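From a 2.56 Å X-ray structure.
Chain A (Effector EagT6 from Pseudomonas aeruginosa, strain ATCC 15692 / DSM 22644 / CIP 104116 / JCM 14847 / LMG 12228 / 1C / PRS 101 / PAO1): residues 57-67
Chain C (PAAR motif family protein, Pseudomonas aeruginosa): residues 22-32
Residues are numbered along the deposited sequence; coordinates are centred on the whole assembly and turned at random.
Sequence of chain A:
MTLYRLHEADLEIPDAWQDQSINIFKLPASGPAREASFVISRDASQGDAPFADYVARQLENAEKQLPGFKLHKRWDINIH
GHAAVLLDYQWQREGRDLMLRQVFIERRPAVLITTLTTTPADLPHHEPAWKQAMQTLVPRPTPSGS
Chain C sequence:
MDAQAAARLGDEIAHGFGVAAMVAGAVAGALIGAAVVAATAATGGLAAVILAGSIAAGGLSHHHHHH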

# COMPACT_ATOMS: atom_id res chain seq x y z
N ARG A 57 8.26 22.22 1.47
CA ARG A 57 8.53 21.50 0.23
C ARG A 57 7.32 20.68 -0.19
O ARG A 57 7.05 20.55 -1.39
CB ARG A 57 9.75 20.61 0.41
CG ARG A 57 10.34 20.08 -0.88
CD ARG A 57 11.62 19.28 -0.61
NE ARG A 57 11.32 18.02 0.05
CZ ARG A 57 11.11 16.87 -0.59
NH1 ARG A 57 11.17 16.81 -1.92
NH2 ARG A 57 10.83 15.78 0.10
N GLN A 58 6.59 20.13 0.77
CA GLN A 58 5.39 19.37 0.44
C GLN A 58 4.29 20.30 -0.06
O GLN A 58 3.51 19.93 -0.95
CB GLN A 58 4.90 18.59 1.66
CG GLN A 58 5.92 17.63 2.20
CD GLN A 58 6.42 16.68 1.14
OE1 GLN A 58 5.72 15.74 0.76
NE2 GLN A 58 7.62 16.93 0.64
N LEU A 59 4.18 21.49 0.53
CA LEU A 59 3.17 22.44 0.08
C LEU A 59 3.47 22.92 -1.34
O LEU A 59 2.59 22.92 -2.20
CB LEU A 59 3.10 23.62 1.05
CG LEU A 59 2.01 23.53 2.12
CD1 LEU A 59 2.23 24.57 3.21
CD2 LEU A 59 0.64 23.71 1.48
N GLU A 60 4.73 23.29 -1.60
CA GLU A 60 5.10 23.79 -2.92
C GLU A 60 4.84 22.74 -3.99
O GLU A 60 4.36 23.07 -5.09
CB GLU A 60 6.57 24.20 -2.92
CG GLU A 60 7.04 24.88 -4.20
CD GLU A 60 6.52 26.31 -4.34
OE1 GLU A 60 6.98 27.02 -5.26
OE2 GLU A 60 5.64 26.71 -3.54
N ASN A 61 5.15 21.47 -3.70
CA ASN A 61 4.91 20.40 -4.66
C ASN A 61 3.43 20.19 -4.90
O ASN A 61 3.01 19.97 -6.04
CB ASN A 61 5.57 19.12 -4.16
CG ASN A 61 7.00 18.97 -4.64
OD1 ASN A 61 7.29 19.20 -5.81
ND2 ASN A 61 7.89 18.59 -3.73
N ALA A 62 2.61 20.25 -3.85
CA ALA A 62 1.18 20.03 -4.01
C ALA A 62 0.54 21.12 -4.87
O ALA A 62 -0.28 20.82 -5.75
CB ALA A 62 0.50 19.95 -2.64
N GLU A 63 0.91 22.38 -4.63
CA GLU A 63 0.38 23.47 -5.44
C GLU A 63 0.80 23.33 -6.90
O GLU A 63 0.06 23.73 -7.81
CB GLU A 63 0.85 24.82 -4.89
CG GLU A 63 0.22 26.03 -5.56
CD GLU A 63 0.23 27.26 -4.66
OE1 GLU A 63 0.80 27.18 -3.55
OE2 GLU A 63 -0.34 28.30 -5.07
N LYS A 64 1.98 22.76 -7.14
CA LYS A 64 2.51 22.65 -8.50
C LYS A 64 1.86 21.51 -9.27
O LYS A 64 1.60 21.65 -10.47
CB LYS A 64 4.03 22.46 -8.43
CG LYS A 64 4.73 22.32 -9.78
CD LYS A 64 6.24 22.20 -9.58
CE LYS A 64 6.97 21.98 -10.89
NZ LYS A 64 8.45 21.84 -10.70
N GLN A 65 1.56 20.39 -8.61
CA GLN A 65 1.15 19.19 -9.31
C GLN A 65 -0.31 18.80 -9.12
O GLN A 65 -0.81 17.99 -9.91
CB GLN A 65 2.02 18.00 -8.87
CG GLN A 65 3.51 18.32 -8.78
CD GLN A 65 4.38 17.12 -9.11
OE1 GLN A 65 4.44 16.69 -10.26
NE2 GLN A 65 5.05 16.58 -8.10
N LEU A 66 -1.00 19.32 -8.11
CA LEU A 66 -2.42 19.01 -7.93
C LEU A 66 -3.26 20.09 -8.60
O LEU A 66 -3.17 21.26 -8.22
CB LEU A 66 -2.77 18.91 -6.46
CG LEU A 66 -2.27 17.69 -5.70
CD1 LEU A 66 -2.82 17.67 -4.27
CD2 LEU A 66 -2.64 16.40 -6.41
N PRO A 67 -4.10 19.74 -9.59
CA PRO A 67 -4.78 20.79 -10.37
C PRO A 67 -5.93 21.37 -9.56
O PRO A 67 -6.74 20.64 -8.98
CB PRO A 67 -5.28 20.05 -11.61
CG PRO A 67 -4.76 18.61 -11.47
CD PRO A 67 -4.57 18.41 -10.00
N MET C 22 7.87 8.46 -7.53
CA MET C 22 7.89 9.45 -8.59
C MET C 22 7.38 10.82 -8.16
O MET C 22 7.67 11.81 -8.85
CB MET C 22 7.04 8.99 -9.78
CG MET C 22 7.21 7.54 -10.17
SD MET C 22 5.70 6.98 -10.98
CE MET C 22 5.59 8.15 -12.33
N VAL C 23 6.61 10.92 -7.07
CA VAL C 23 6.07 12.19 -6.63
C VAL C 23 6.27 12.36 -5.13
O VAL C 23 6.51 11.40 -4.39
CB VAL C 23 4.57 12.35 -6.99
CG1 VAL C 23 4.41 12.67 -8.46
CG2 VAL C 23 3.80 11.09 -6.63
N ALA C 24 6.16 13.61 -4.69
CA ALA C 24 6.40 13.96 -3.30
C ALA C 24 5.39 13.28 -2.39
O ALA C 24 4.34 12.79 -2.82
CB ALA C 24 6.34 15.47 -3.11
N GLY C 25 5.72 13.25 -1.10
CA GLY C 25 4.87 12.64 -0.10
C GLY C 25 3.43 13.08 -0.18
O GLY C 25 2.54 12.25 -0.41
N ALA C 26 3.18 14.38 -0.02
CA ALA C 26 1.81 14.88 0.01
C ALA C 26 1.04 14.46 -1.24
O ALA C 26 -0.15 14.12 -1.17
CB ALA C 26 1.80 16.40 0.15
N VAL C 27 1.71 14.48 -2.40
CA VAL C 27 1.02 14.20 -3.66
C VAL C 27 0.67 12.72 -3.77
O VAL C 27 -0.45 12.36 -4.13
CB VAL C 27 1.88 14.68 -4.84
CG1 VAL C 27 1.19 14.37 -6.17
CG2 VAL C 27 2.18 16.17 -4.71
N ALA C 28 1.63 11.84 -3.45
CA ALA C 28 1.36 10.41 -3.53
C ALA C 28 0.17 10.03 -2.65
O ALA C 28 -0.71 9.27 -3.07
CB ALA C 28 2.61 9.61 -3.13
N GLY C 29 0.14 10.54 -1.42
CA GLY C 29 -1.00 10.27 -0.55
C GLY C 29 -2.30 10.78 -1.15
O GLY C 29 -3.33 10.11 -1.07
N ALA C 30 -2.26 11.96 -1.76
CA ALA C 30 -3.46 12.54 -2.36
C ALA C 30 -3.92 11.74 -3.57
O ALA C 30 -5.12 11.51 -3.75
CB ALA C 30 -3.21 13.99 -2.74
N LEU C 31 -2.98 11.30 -4.41
CA LEU C 31 -3.35 10.51 -5.58
C LEU C 31 -3.91 9.15 -5.17
O LEU C 31 -4.92 8.70 -5.72
CB LEU C 31 -2.14 10.34 -6.50
CG LEU C 31 -1.54 11.64 -7.03
CD1 LEU C 31 -0.45 11.37 -8.06
CD2 LEU C 31 -2.61 12.55 -7.62
N ILE C 32 -3.28 8.49 -4.19
CA ILE C 32 -3.82 7.23 -3.70
C ILE C 32 -5.20 7.44 -3.10
O ILE C 32 -6.10 6.60 -3.25
CB ILE C 32 -2.85 6.60 -2.67
CG1 ILE C 32 -1.55 6.16 -3.36
CG2 ILE C 32 -3.52 5.44 -1.96
CD1 ILE C 32 -0.40 5.91 -2.39

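Residues 57-65 of chain A form the last part of a helix. Its backbone bonds mostly follow the i to i+4 pattern, such as Ala A62 N to Gln A58 O at 3.1 Å. Leu A66 leaves helical geometry, although its N still bonds to Ala A62 O at 2.9 Å. In chain C, Val C23 is extended, Ala C24 holds the N-cap position, and a helix begins at Gly C25 and continues past Ile C32. The two helix axes approach to 8.7 Å, with 49° between their N-to-C directions. The backbones come close at two places: CA of Gln A58 lies 5.8 Å from CA of Ala C26, and CA of Ala A62 lies 5.8 Å from CA of Val C27. Two of these four residues, Ala A62 and Ala C26, are alanines, with no side-chain atom beyond CB at these close points.

One hydrogen bond joins the stretches. Ala C26 N donates to Gln A58 OE1 at 3.0 Å, with an angle of 158°. The first turn of a helix has backbone NH groups without partners in the preceding turn, and the buried Gln A58 serves one of them. Its m, m rotamer carries the amide to chain C. Gly C25 N is also 3.1 Å from Gln A58 OE1, but the angle is poor. Glycine suits this site, since a CB here would lie 2.9 Å from the same oxygen.

The remaining contacts are packing. Ala C24 CB sits 3.5 Å from Asn A61 ND2. Val C27 points toward chain A, and its CG2 lies 4.0 Å from Ala A62 CA. Gln A65 NE2 approaches Val C23 CG1 at 4.0 Å. Leu A66 adds an apolar cluster: its CD1 is 4.0 Å from Ala C30 CB, and its CD2 is 4.0 Å from Leu C31 CD2 and 4.3 Å from Val C27 CG1. In all, 439 Å² is buried between the stretches.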